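Local coordinates for putative ABC transporter amino acid-binding protein (Sinorhizobium meliloti, PDB 2Q88), which binds the compatible solutes ectoine and hydroxyectoine in the cleft between its two lobes and probably hands them to an ABC transporter, at residues 43-48 with 219-224; 137-142 with 147-152; 157-162 with 178-183. All blocks are in the same frame, centred on the assembly; numbering follows the deposited sequence.

Contact 1 (43-48 with 219-224); sequences REIFKR and DVELAK
Ile45 lays its branched side chain against Glu221 and Leu222 of the facing helix. Of the two groups that leave its CB, the methyl CG2 rests at 3.8 Å on the CB of Glu221, and CG1 passes the same Glu221 CB at 4.1 Å; the two side chains run past one another in opposite directions. From CG1 the extended second torsion (chi2 168°) carries the terminal CD1 onward to the base of the next residue, where it lies 3.9 Å from Leu222 CB and equally near Leu222 CA. A beta-branched residue suits this place because it fills width at its root and still has length to reach the second helix. Both helices, 37-48 and 212-228, belong to the lobe holding the chain termini in this bilobal solute-binding fold; the axes of segments 43-48 and 219-224 come within 9.5 Å and cross at 115°. Ile45 also touches Phe218 and Leu225 of helix 212-228, so an alanine here would probably open a gap among Glu221, Leu222 and these two side chains. Beside this, Glu221 OE1 meets the aliphatic part of Arg48, 3.8 Å from its CB. The charges find partners within their own helices: Arg48 NE donates to Glu44 OE1 at 2.8 Å, on the anti lone pair, and Lys224 NZ forms a salt bridge with Glu221 OE2, its hydrogen bond weak. Arg48 NH1 remains 5.1 Å from Glu221 OE1, where a long-range attraction may add a little.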
ATOM      1  N   ARG A  43      -6.205   8.629  10.719  1.00 24.15           N
ATOM      2  CA  ARG A  43      -6.396   9.048  12.108  1.00 24.67           C
ATOM      3  C   ARG A  43      -6.995  10.440  12.160  1.00 24.03           C
ATOM      4  O   ARG A  43      -7.895  10.688  12.949  1.00 22.90           O
ATOM      5  CB  ARG A  43      -5.089   9.023  12.902  1.00 24.36           C
ATOM      6  CG  ARG A  43      -5.261   9.467  14.359  1.00 25.13           C
ATOM      7  CD  ARG A  43      -3.946   9.698  15.084  1.00 26.21           C
ATOM      8  NE  ARG A  43      -3.142   8.487  15.019  1.00 30.43           N
ATOM      9  CZ  ARG A  43      -3.273   7.448  15.834  1.00 32.79           C
ATOM     10  NH1 ARG A  43      -4.179   7.459  16.821  1.00 33.27           N
ATOM     11  NH2 ARG A  43      -2.483   6.391  15.661  1.00 33.25           N
ATOM     12  N   GLU A  44      -6.500  11.334  11.304  1.00 24.46           N
ATOM     13  CA  GLU A  44      -6.991  12.714  11.270  1.00 24.85           C
ATOM     14  C   GLU A  44      -8.456  12.796  10.834  1.00 24.53           C
ATOM     15  O   GLU A  44      -9.244  13.523  11.439  1.00 24.41           O
ATOM     16  CB  GLU A  44      -6.090  13.612  10.400  1.00 25.44           C
ATOM     17  CG  GLU A  44      -6.418  15.105  10.472  1.00 27.61           C
ATOM     18  CD  GLU A  44      -6.561  15.637  11.908  1.00 31.73           C
ATOM     19  OE1 GLU A  44      -7.548  16.367  12.176  1.00 33.87           O
ATOM     20  OE2 GLU A  44      -5.701  15.335  12.776  1.00 31.52           O
ATOM     21  N   ILE A  45      -8.828  12.051   9.794  1.00 23.64           N
ATOM     22  CA  ILE A  45     -10.232  12.052   9.356  1.00 23.45           C
ATOM     23  C   ILE A  45     -11.157  11.473  10.440  1.00 23.60           C
ATOM     24  O   ILE A  45     -12.177  12.075  10.800  1.00 23.13           O
ATOM     25  CB  ILE A  45     -10.386  11.320   8.012  1.00 23.50           C
ATOM     26  CG1 ILE A  45      -9.771  12.180   6.893  1.00 22.48           C
ATOM     27  CG2 ILE A  45     -11.874  11.037   7.718  1.00 23.80           C
ATOM     28  CD1 ILE A  45      -9.578  11.493   5.561  1.00 22.29           C
ATOM     29  N   PHE A  46     -10.793  10.307  10.971  1.00 23.99           N
ATOM     30  CA  PHE A  46     -11.618   9.693  12.010  1.00 24.63           C
ATOM     31  C   PHE A  46     -11.809  10.625  13.190  1.00 24.93           C
ATOM     32  O   PHE A  46     -12.911  10.718  13.731  1.00 25.23           O
ATOM     33  CB  PHE A  46     -11.063   8.334  12.444  1.00 24.47           C
ATOM     34  CG  PHE A  46     -11.494   7.198  11.555  1.00 25.13           C
ATOM     35  CD1 PHE A  46     -12.848   6.886  11.407  1.00 26.43           C
ATOM     36  CD2 PHE A  46     -10.550   6.424  10.884  1.00 26.58           C
ATOM     37  CE1 PHE A  46     -13.260   5.824  10.571  1.00 25.77           C
ATOM     38  CE2 PHE A  46     -10.939   5.373  10.051  1.00 26.59           C
ATOM     39  CZ  PHE A  46     -12.297   5.068   9.893  1.00 26.45           C
ATOM     40  N   LYS A  47     -10.748  11.325  13.580  1.00 25.50           N
ATOM     41  CA  LYS A  47     -10.846  12.319  14.651  1.00 26.54           C
ATOM     42  C   LYS A  47     -11.894  13.374  14.307  1.00 26.43           C
ATOM     43  O   LYS A  47     -12.732  13.730  15.146  1.00 26.30           O
ATOM     44  CB  LYS A  47      -9.497  12.990  14.917  1.00 26.55           C
ATOM     45  CG  LYS A  47      -9.553  13.940  16.108  1.00 27.93           C
ATOM     46  CD  LYS A  47      -8.263  14.702  16.354  1.00 28.58           C
ATOM     47  CE  LYS A  47      -8.517  15.832  17.357  1.00 30.65           C
ATOM     48  NZ  LYS A  47      -7.253  16.468  17.831  1.00 34.60           N
ATOM     49  N   ARG A  48     -11.850  13.856  13.063  1.00 25.83           N
ATOM     50  CA  ARG A  48     -12.781  14.884  12.590  1.00 26.24           C
ATOM     51  C   ARG A  48     -14.206  14.374  12.569  1.00 25.80           C
ATOM     52  O   ARG A  48     -15.133  15.146  12.782  1.00 26.07           O
ATOM     53  CB  ARG A  48     -12.375  15.372  11.201  1.00 26.54           C
ATOM     54  CG  ARG A  48     -11.193  16.319  11.248  1.00 28.59           C
ATOM     55  CD  ARG A  48     -10.510  16.546   9.910  1.00 31.34           C
ATOM     56  NE  ARG A  48      -9.231  17.214  10.121  1.00 36.32           N
ATOM     57  CZ  ARG A  48      -9.019  18.517   9.975  1.00 37.51           C
ATOM     58  NH1 ARG A  48      -9.998  19.323   9.586  1.00 39.65           N
ATOM     59  NH2 ARG A  48      -7.815  19.011  10.204  1.00 37.74           N
ATOM     60  N   ASP A 219     -14.995  10.418   2.986  1.00 22.02           N
ATOM     61  CA  ASP A 219     -14.731  11.155   1.756  1.00 22.05           C
ATOM     62  C   ASP A 219     -15.026  12.647   1.864  1.00 21.77           C
ATOM     63  O   ASP A 219     -14.306  13.447   1.291  1.00 21.61           O
ATOM     64  CB  ASP A 219     -15.514  10.549   0.593  1.00 22.28           C
ATOM     65  CG  ASP A 219     -14.728   9.475  -0.137  1.00 24.65           C
ATOM     66  OD1 ASP A 219     -13.511   9.378   0.099  1.00 25.37           O
ATOM     67  OD2 ASP A 219     -15.236   8.704  -0.979  1.00 25.74           O
ATOM     68  N   VAL A 220     -16.068  13.017   2.608  1.00 21.55           N
ATOM     69  CA  VAL A 220     -16.398  14.430   2.802  1.00 21.82           C
ATOM     70  C   VAL A 220     -15.217  15.143   3.486  1.00 21.71           C
ATOM     71  O   VAL A 220     -14.801  16.222   3.063  1.00 22.08           O
ATOM     72  CB  VAL A 220     -17.740  14.611   3.575  1.00 21.33           C
ATOM     73  CG1 VAL A 220     -17.897  16.025   4.105  1.00 22.48           C
ATOM     74  CG2 VAL A 220     -18.930  14.270   2.669  1.00 22.27           C
ATOM     75  N   GLU A 221     -14.653  14.510   4.506  1.00 22.16           N
ATOM     76  CA  GLU A 221     -13.507  15.079   5.235  1.00 22.45           C
ATOM     77  C   GLU A 221     -12.220  15.085   4.410  1.00 22.13           C
ATOM     78  O   GLU A 221     -11.412  16.018   4.515  1.00 22.37           O
ATOM     79  CB  GLU A 221     -13.257  14.325   6.549  1.00 23.34           C
ATOM     80  CG  GLU A 221     -14.359  14.446   7.608  1.00 25.54           C
ATOM     81  CD  GLU A 221     -14.894  15.857   7.787  1.00 30.00           C
ATOM     82  OE1 GLU A 221     -14.103  16.785   8.078  1.00 30.01           O
ATOM     83  OE2 GLU A 221     -16.125  16.045   7.651  1.00 32.87           O
ATOM     84  N   LEU A 222     -12.005  14.028   3.638  1.00 21.27           N
ATOM     85  CA  LEU A 222     -10.830  13.934   2.756  1.00 21.18           C
ATOM     86  C   LEU A 222     -10.812  15.068   1.737  1.00 21.48           C
ATOM     87  O   LEU A 222      -9.761  15.653   1.474  1.00 22.06           O
ATOM     88  CB  LEU A 222     -10.779  12.572   2.053  1.00 21.24           C
ATOM     89  CG  LEU A 222      -9.670  12.274   1.017  1.00 20.86           C
ATOM     90  CD1 LEU A 222      -8.281  12.386   1.666  1.00 19.59           C
ATOM     91  CD2 LEU A 222      -9.841  10.870   0.417  1.00 20.35           C
ATOM     92  N   ALA A 223     -11.973  15.353   1.148  1.00 21.61           N
ATOM     93  CA  ALA A 223     -12.132  16.477   0.223  1.00 21.58           C
ATOM     94  C   ALA A 223     -11.791  17.823   0.868  1.00 21.47           C
ATOM     95  O   ALA A 223     -11.150  18.654   0.245  1.00 20.97           O
ATOM     96  CB  ALA A 223     -13.543  16.507  -0.367  1.00 21.97           C
ATOM     97  N   LYS A 224     -12.223  18.036   2.105  1.00 21.39           N
ATOM     98  CA  LYS A 224     -11.901  19.277   2.817  1.00 22.09           C
ATOM     99  C   LYS A 224     -10.407  19.405   3.119  1.00 22.08           C
ATOM    100  O   LYS A 224      -9.846  20.503   3.040  1.00 22.39           O
ATOM    101  CB  LYS A 224     -12.737  19.394   4.099  1.00 21.92           C
ATOM    102  CG  LYS A 224     -14.200  19.639   3.805  1.00 24.11           C
ATOM    103  CD  LYS A 224     -15.028  19.950   5.043  1.00 28.44           C
ATOM    104  CE  LYS A 224     -15.614  18.699   5.644  1.00 29.69           C
ATOM    105  NZ  LYS A 224     -16.707  18.994   6.639  1.00 30.79           N
TER

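Contact 2 (137-142 with 147-152); sequences KLALEA and DRVIVV
This is a small, buried, wholly apolar contact between a helix and the strand that follows it, Ala139 and Leu140 meeting Val149 inside the beta-alpha-beta crossover of strand 127-129, helix 134-141 and strand 149-151. One methyl does nearly all the work. Val149 CG2 lies 3.7 Å from Ala139 CB and 3.9 Å from Leu140 CD2, and is thus seated against two successive residues of the helix. It faces them because CG1 takes the position anti to the backbone N (chi1 -177°), which leaves CG2 beside that nitrogen and directed at the helix. Ala139 points its methyl toward the strand; its small size lets the backbones come close, with 7.0 Å between Ala139 CA and Val149 CA. Leu140 starts out to one side of this line. Its CG stands beside its own backbone N (chi1 -65°), and from there the branch swings round until CD2 reaches the valine methyl, the two side chains crossing at a slant. A valine suits the strand position, since its compact branch spans both partners without a long, flexible chain. Ile127, on the neighbouring parallel strand, touches both Ala139 and Val149, extending the apolar packing between helix and sheet. Arg148, just ahead of the strand, bonds to the carbonyls of Ile119, Ala120 and Ala125 and so ties the strand's start to helix 116-121 and the turn after it. Tyr116 of that helix packs on Ala139, while helix 134-141 begins at Thr134 and Glu135 of the ectoine pocket, and strand 149-151 pairs with strand 127-129 in the sheet.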
ATOM      1  N   LYS A 137       1.248  -9.781  -8.413  1.00 25.10           N
ATOM      2  CA  LYS A 137       0.334  -9.918  -9.555  1.00 25.31           C
ATOM      3  C   LYS A 137       0.975  -9.462 -10.873  1.00 24.82           C
ATOM      4  O   LYS A 137       0.789 -10.099 -11.903  1.00 24.26           O
ATOM      5  CB  LYS A 137      -0.984  -9.172  -9.299  1.00 26.26           C
ATOM      6  CG  LYS A 137      -2.049  -9.360 -10.397  1.00 26.88           C
ATOM      7  CD  LYS A 137      -2.610 -10.781 -10.440  1.00 28.69           C
ATOM      8  CE  LYS A 137      -3.604 -10.954 -11.594  1.00 29.97           C
ATOM      9  NZ  LYS A 137      -4.235 -12.297 -11.585  1.00 32.82           N
ATOM     10  N   LEU A 138       1.734  -8.369 -10.836  1.00 24.37           N
ATOM     11  CA  LEU A 138       2.435  -7.894 -12.040  1.00 24.29           C
ATOM     12  C   LEU A 138       3.462  -8.897 -12.544  1.00 24.27           C
ATOM     13  O   LEU A 138       3.627  -9.057 -13.762  1.00 23.77           O
ATOM     14  CB  LEU A 138       3.106  -6.537 -11.801  1.00 24.43           C
ATOM     15  CG  LEU A 138       2.189  -5.331 -11.606  1.00 22.92           C
ATOM     16  CD1 LEU A 138       2.987  -4.136 -11.113  1.00 21.44           C
ATOM     17  CD2 LEU A 138       1.407  -4.996 -12.885  1.00 22.64           C
ATOM     18  N   ALA A 139       4.152  -9.561 -11.615  1.00 24.52           N
ATOM     19  CA  ALA A 139       5.118 -10.616 -11.971  1.00 24.58           C
ATOM     20  C   ALA A 139       4.402 -11.779 -12.638  1.00 24.59           C
ATOM     21  O   ALA A 139       4.793 -12.219 -13.716  1.00 24.96           O
ATOM     22  CB  ALA A 139       5.852 -11.107 -10.749  1.00 24.22           C
ATOM     23  N   LEU A 140       3.350 -12.267 -11.993  1.00 24.97           N
ATOM     24  CA  LEU A 140       2.525 -13.351 -12.548  1.00 25.45           C
ATOM     25  C   LEU A 140       1.897 -13.013 -13.907  1.00 25.95           C
ATOM     26  O   LEU A 140       1.843 -13.876 -14.787  1.00 25.71           O
ATOM     27  CB  LEU A 140       1.450 -13.775 -11.544  1.00 25.11           C
ATOM     28  CG  LEU A 140       1.957 -14.404 -10.240  1.00 25.54           C
ATOM     29  CD1 LEU A 140       0.839 -14.474  -9.205  1.00 26.74           C
ATOM     30  CD2 LEU A 140       2.578 -15.787 -10.465  1.00 27.49           C
ATOM     31  N   GLU A 141       1.444 -11.768 -14.085  1.00 26.17           N
ATOM     32  CA  GLU A 141       0.849 -11.332 -15.363  1.00 27.01           C
ATOM     33  C   GLU A 141       1.881 -11.201 -16.483  1.00 26.81           C
ATOM     34  O   GLU A 141       1.537 -11.309 -17.660  1.00 25.85           O
ATOM     35  CB  GLU A 141       0.107  -9.998 -15.213  1.00 27.00           C
ATOM     36  CG  GLU A 141      -1.087 -10.047 -14.277  1.00 28.22           C
ATOM     37  CD  GLU A 141      -1.763  -8.701 -14.100  1.00 29.37           C
ATOM     38  OE1 GLU A 141      -1.066  -7.661 -14.090  1.00 34.13           O
ATOM     39  OE2 GLU A 141      -3.006  -8.683 -13.962  1.00 33.35           O
ATOM     40  N   ALA A 142       3.139 -10.953 -16.115  1.00 26.51           N
ATOM     41  CA  ALA A 142       4.231 -10.853 -17.093  1.00 26.84           C
ATOM     42  C   ALA A 142       4.705 -12.230 -17.532  1.00 26.99           C
ATOM     43  O   ALA A 142       5.511 -12.357 -18.468  1.00 26.89           O
ATOM     44  CB  ALA A 142       5.397 -10.065 -16.508  1.00 27.10           C
ATOM     45  N   ASP A 147       6.358 -20.469  -9.095  1.00 27.68           N
ATOM     46  CA  ASP A 147       7.489 -20.917  -8.284  1.00 27.62           C
ATOM     47  C   ASP A 147       8.715 -19.984  -8.316  1.00 27.05           C
ATOM     48  O   ASP A 147       9.657 -20.175  -7.545  1.00 27.18           O
ATOM     49  CB  ASP A 147       7.855 -22.378  -8.581  1.00 28.19           C
ATOM     50  CG  ASP A 147       8.318 -22.607 -10.018  1.00 29.20           C
ATOM     51  OD1 ASP A 147       8.486 -21.646 -10.800  1.00 30.18           O
ATOM     52  OD2 ASP A 147       8.536 -23.753 -10.463  1.00 34.15           O
ATOM     53  N   ARG A 148       8.682 -18.973  -9.185  1.00 25.87           N
ATOM     54  CA  ARG A 148       9.730 -17.942  -9.217  1.00 24.64           C
ATOM     55  C   ARG A 148       9.250 -16.597  -8.674  1.00 24.28           C
ATOM     56  O   ARG A 148      10.004 -15.623  -8.664  1.00 24.21           O
ATOM     57  CB  ARG A 148      10.282 -17.760 -10.636  1.00 24.42           C
ATOM     58  CG  ARG A 148      10.948 -18.992 -11.193  1.00 24.24           C
ATOM     59  CD  ARG A 148      11.979 -18.689 -12.250  1.00 25.29           C
ATOM     60  NE  ARG A 148      11.442 -18.604 -13.608  1.00 24.96           N
ATOM     61  CZ  ARG A 148      11.361 -17.492 -14.341  1.00 28.00           C
ATOM     62  NH1 ARG A 148      11.739 -16.312 -13.851  1.00 27.11           N
ATOM     63  NH2 ARG A 148      10.880 -17.559 -15.579  1.00 27.13           N
ATOM     64  N   VAL A 149       7.995 -16.544  -8.229  1.00 23.53           N
ATOM     65  CA  VAL A 149       7.479 -15.390  -7.503  1.00 22.85           C
ATOM     66  C   VAL A 149       7.389 -15.789  -6.033  1.00 23.03           C
ATOM     67  O   VAL A 149       6.548 -16.590  -5.652  1.00 21.70           O
ATOM     68  CB  VAL A 149       6.116 -14.887  -8.039  1.00 23.29           C
ATOM     69  CG1 VAL A 149       5.677 -13.622  -7.275  1.00 23.22           C
ATOM     70  CG2 VAL A 149       6.209 -14.573  -9.509  1.00 23.52           C
ATOM     71  N   ILE A 150       8.297 -15.236  -5.233  1.00 21.99           N
ATOM     72  CA  ILE A 150       8.546 -15.705  -3.885  1.00 22.96           C
ATOM     73  C   ILE A 150       7.901 -14.750  -2.888  1.00 23.06           C
ATOM     74  O   ILE A 150       8.199 -13.562  -2.880  1.00 23.73           O
ATOM     75  CB  ILE A 150      10.082 -15.782  -3.628  1.00 22.47           C
ATOM     76  CG1 ILE A 150      10.811 -16.609  -4.711  1.00 23.09           C
ATOM     77  CG2 ILE A 150      10.396 -16.221  -2.189  1.00 23.44           C
ATOM     78  CD1 ILE A 150      10.273 -18.028  -4.955  1.00 24.52           C
ATOM     79  N   VAL A 151       7.002 -15.260  -2.058  1.00 23.52           N
ATOM     80  CA  VAL A 151       6.337 -14.395  -1.083  1.00 23.64           C
ATOM     81  C   VAL A 151       7.362 -13.918  -0.052  1.00 23.56           C
ATOM     82  O   VAL A 151       8.155 -14.719   0.449  1.00 24.17           O
ATOM     83  CB  VAL A 151       5.166 -15.117  -0.404  1.00 24.02           C
ATOM     84  CG1 VAL A 151       4.533 -14.246   0.676  1.00 24.83           C
ATOM     85  CG2 VAL A 151       4.110 -15.545  -1.460  1.00 24.92           C
ATOM     86  N   VAL A 152       7.346 -12.619   0.250  1.00 23.11           N
ATOM     87  CA  VAL A 152       8.226 -12.014   1.266  1.00 22.93           C
ATOM     88  C   VAL A 152       7.338 -11.279   2.283  1.00 23.18           C
ATOM     89  O   VAL A 152       6.597 -10.377   1.890  1.00 23.06           O
ATOM     90  CB  VAL A 152       9.242 -11.026   0.605  1.00 22.82           C
ATOM     91  CG1 VAL A 152      10.016 -10.225   1.659  1.00 23.37           C
ATOM     92  CG2 VAL A 152      10.212 -11.778  -0.277  1.00 23.56           C
TER

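Contact 3 (157-162 with 178-183); sequences SGLKML and NDLVSK
Ser182 OG, one residue beyond the touching pair Leu180 and Val181, turns back onto its own helix, where two carbonyls lie within hydrogen-bonding reach: Asp179 O at 2.9 Å and Asn178 O at 3.0 Å. The next residue, Lys183, reaches back one turn to form a salt bridge with Asp179, although the 2.5 Å between Lys183 NZ and Asp179 OD1 is suspiciously short. The contact itself is left to hydrocarbon. Leu159 sends CD1 toward the gap between two neighbours, 4.3 Å from Leu180 CD2 and just as far from Val181 CG2. Its first torsion, -147°, lies off a staggered value. Leucine suits both sides of this meeting, since its long forked end can bridge helices whose nearest CA atoms, those of Leu159 and Val181, lie 8.0 Å apart. The two helices follow one another around strand 169-173, whose last residue, Pro173, lines the ectoine pocket, and Val181 also rests on Val191 of strand 189-192. With only methyls meeting at generous distances, and Ser182, Lys183 and Asp179 engaged within their own helix, the joint is nondirectional and probably tolerates small shifts between the helices.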
ATOM      1  N   SER A 157      13.108  -8.593   5.678  1.00 26.91           N
ATOM      2  CA  SER A 157      13.292  -9.964   5.195  1.00 26.79           C
ATOM      3  C   SER A 157      13.590 -10.012   3.697  1.00 26.67           C
ATOM      4  O   SER A 157      14.404 -10.819   3.259  1.00 26.18           O
ATOM      5  CB  SER A 157      12.087 -10.835   5.526  1.00 27.08           C
ATOM      6  OG  SER A 157      11.977 -11.005   6.937  1.00 28.46           O
ATOM      7  N   GLY A 158      12.932  -9.149   2.923  1.00 26.60           N
ATOM      8  CA  GLY A 158      13.183  -9.057   1.475  1.00 26.44           C
ATOM      9  C   GLY A 158      14.612  -8.691   1.146  1.00 26.92           C
ATOM     10  O   GLY A 158      15.232  -9.278   0.245  1.00 26.44           O
ATOM     11  N   LEU A 159      15.132  -7.707   1.871  1.00 27.14           N
ATOM     12  CA  LEU A 159      16.523  -7.297   1.727  1.00 28.19           C
ATOM     13  C   LEU A 159      17.488  -8.404   2.132  1.00 28.32           C
ATOM     14  O   LEU A 159      18.482  -8.645   1.450  1.00 28.13           O
ATOM     15  CB  LEU A 159      16.795  -6.031   2.536  1.00 28.77           C
ATOM     16  CG  LEU A 159      17.822  -5.081   1.925  1.00 31.19           C
ATOM     17  CD1 LEU A 159      17.249  -4.382   0.703  1.00 32.39           C
ATOM     18  CD2 LEU A 159      18.194  -4.073   2.972  1.00 32.94           C
ATOM     19  N   LYS A 160      17.181  -9.094   3.228  1.00 28.41           N
ATOM     20  CA  LYS A 160      18.000 -10.224   3.674  1.00 29.29           C
ATOM     21  C   LYS A 160      18.017 -11.365   2.650  1.00 29.49           C
ATOM     22  O   LYS A 160      19.063 -11.961   2.392  1.00 29.19           O
ATOM     23  CB  LYS A 160      17.543 -10.692   5.072  1.00 29.67           C
ATOM     24  CG  LYS A 160      18.471 -11.687   5.773  1.00 30.75           C
ATOM     25  CD  LYS A 160      19.874 -11.129   6.003  1.00 32.12           C
ATOM     26  CE  LYS A 160      20.757 -12.169   6.684  1.00 34.04           C
ATOM     27  NZ  LYS A 160      22.175 -12.035   6.253  1.00 34.88           N
ATOM     28  N   MET A 161      16.867 -11.646   2.037  1.00 29.86           N
ATOM     29  CA  MET A 161      16.788 -12.665   0.982  1.00 31.12           C
ATOM     30  C   MET A 161      17.587 -12.304  -0.263  1.00 30.53           C
ATOM     31  O   MET A 161      18.189 -13.168  -0.890  1.00 30.11           O
ATOM     32  CB  MET A 161      15.343 -12.895   0.571  1.00 30.56           C
ATOM     33  CG  MET A 161      14.712 -14.076   1.220  1.00 32.50           C
ATOM     34  SD  MET A 161      13.029 -14.233   0.621  1.00 35.57           S
ATOM     35  CE  MET A 161      12.125 -13.959   2.148  1.00 32.01           C
ATOM     36  N   LEU A 162      17.555 -11.022  -0.617  1.00 30.53           N
ATOM     37  CA  LEU A 162      18.314 -10.472  -1.736  1.00 31.09           C
ATOM     38  C   LEU A 162      19.810 -10.579  -1.447  1.00 31.78           C
ATOM     39  O   LEU A 162      20.570 -11.077  -2.268  1.00 32.13           O
ATOM     40  CB  LEU A 162      17.932  -9.002  -1.917  1.00 30.79           C
ATOM     41  CG  LEU A 162      17.802  -8.315  -3.273  1.00 31.63           C
ATOM     42  CD1 LEU A 162      18.285  -6.889  -3.121  1.00 30.63           C
ATOM     43  CD2 LEU A 162      18.552  -9.034  -4.403  1.00 30.21           C
ATOM     44  N   ASN A 178      13.156   2.780  -1.498  1.00 26.06           N
ATOM     45  CA  ASN A 178      14.126   3.833  -1.154  1.00 26.84           C
ATOM     46  C   ASN A 178      14.330   3.995   0.350  1.00 27.31           C
ATOM     47  O   ASN A 178      15.456   4.167   0.821  1.00 27.23           O
ATOM     48  CB  ASN A 178      13.717   5.181  -1.762  1.00 26.58           C
ATOM     49  CG  ASN A 178      14.029   5.284  -3.252  1.00 28.27           C
ATOM     50  OD1 ASN A 178      14.859   4.548  -3.791  1.00 30.04           O
ATOM     51  ND2 ASN A 178      13.369   6.219  -3.920  1.00 29.71           N
ATOM     52  N   ASP A 179      13.239   3.943   1.102  1.00 28.00           N
ATOM     53  CA  ASP A 179      13.315   4.047   2.552  1.00 28.98           C
ATOM     54  C   ASP A 179      14.078   2.866   3.157  1.00 29.06           C
ATOM     55  O   ASP A 179      14.979   3.046   3.990  1.00 28.39           O
ATOM     56  CB  ASP A 179      11.908   4.143   3.131  1.00 29.30           C
ATOM     57  CG  ASP A 179      11.910   4.521   4.580  1.00 31.40           C
ATOM     58  OD1 ASP A 179      11.631   3.634   5.410  1.00 34.17           O
ATOM     59  OD2 ASP A 179      12.198   5.669   4.991  1.00 32.43           O
ATOM     60  N   LEU A 180      13.726   1.664   2.706  1.00 29.38           N
ATOM     61  CA  LEU A 180      14.328   0.424   3.193  1.00 30.20           C
ATOM     62  C   LEU A 180      15.824   0.337   2.880  1.00 31.04           C
ATOM     63  O   LEU A 180      16.624   0.025   3.767  1.00 31.49           O
ATOM     64  CB  LEU A 180      13.569  -0.777   2.610  1.00 29.98           C
ATOM     65  CG  LEU A 180      14.111  -2.197   2.742  1.00 30.35           C
ATOM     66  CD1 LEU A 180      14.080  -2.672   4.197  1.00 29.95           C
ATOM     67  CD2 LEU A 180      13.293  -3.128   1.846  1.00 30.36           C
ATOM     68  N   VAL A 181      16.193   0.636   1.633  1.00 31.60           N
ATOM     69  CA  VAL A 181      17.596   0.609   1.196  1.00 32.71           C
ATOM     70  C   VAL A 181      18.451   1.667   1.912  1.00 33.50           C
ATOM     71  O   VAL A 181      19.576   1.380   2.337  1.00 33.50           O
ATOM     72  CB  VAL A 181      17.714   0.737  -0.347  1.00 32.50           C
ATOM     73  CG1 VAL A 181      19.172   0.840  -0.800  1.00 33.01           C
ATOM     74  CG2 VAL A 181      17.046  -0.466  -1.021  1.00 33.55           C
ATOM     75  N   SER A 182      17.907   2.871   2.068  1.00 34.24           N
ATOM     76  CA  SER A 182      18.630   3.952   2.751  1.00 35.41           C
ATOM     77  C   SER A 182      18.885   3.676   4.239  1.00 35.99           C
ATOM     78  O   SER A 182      19.764   4.296   4.845  1.00 36.15           O
ATOM     79  CB  SER A 182      17.911   5.290   2.569  1.00 35.45           C
ATOM     80  OG  SER A 182      16.696   5.319   3.300  1.00 36.78           O
ATOM     81  N   LYS A 183      18.115   2.760   4.823  1.00 36.45           N
ATOM     82  CA  LYS A 183      18.300   2.363   6.220  1.00 37.25           C
ATOM     83  C   LYS A 183      19.188   1.127   6.356  1.00 37.72           C
ATOM     84  O   LYS A 183      19.687   0.826   7.447  1.00 37.74           O
ATOM     85  CB  LYS A 183      16.955   2.086   6.887  1.00 37.02           C
ATOM     86  CG  LYS A 183      16.122   3.313   7.185  1.00 37.53           C
ATOM     87  CD  LYS A 183      14.792   2.913   7.778  1.00 38.32           C
ATOM     88  CE  LYS A 183      13.848   4.092   7.856  1.00 39.29           C
ATOM     89  NZ  LYS A 183      12.423   3.653   7.816  1.00 40.24           N
TER

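In the fold
Along the chain, segment 43-48 on helix 37-48 comes first, and 170 residues separate it from its partner in contact 1, segment 219-224 on helix 212-228. Contact 1 therefore closes a long loop within the lobe that holds both termini, and everything of the other lobe described here lies nested inside it. There, contact 2 closes a short loop within a beta-alpha-beta unit, and contact 3 opens after it in series, joining helices 155-164 and 174-184. Contacts 2 and 3 touch where Val152 packs on Gly158 and Met161, their centres about 18 Å apart. Contact 1 lies across the centre of the chain, its centre about 36 Å from that of contact 2 and 33 Å from that of contact 3.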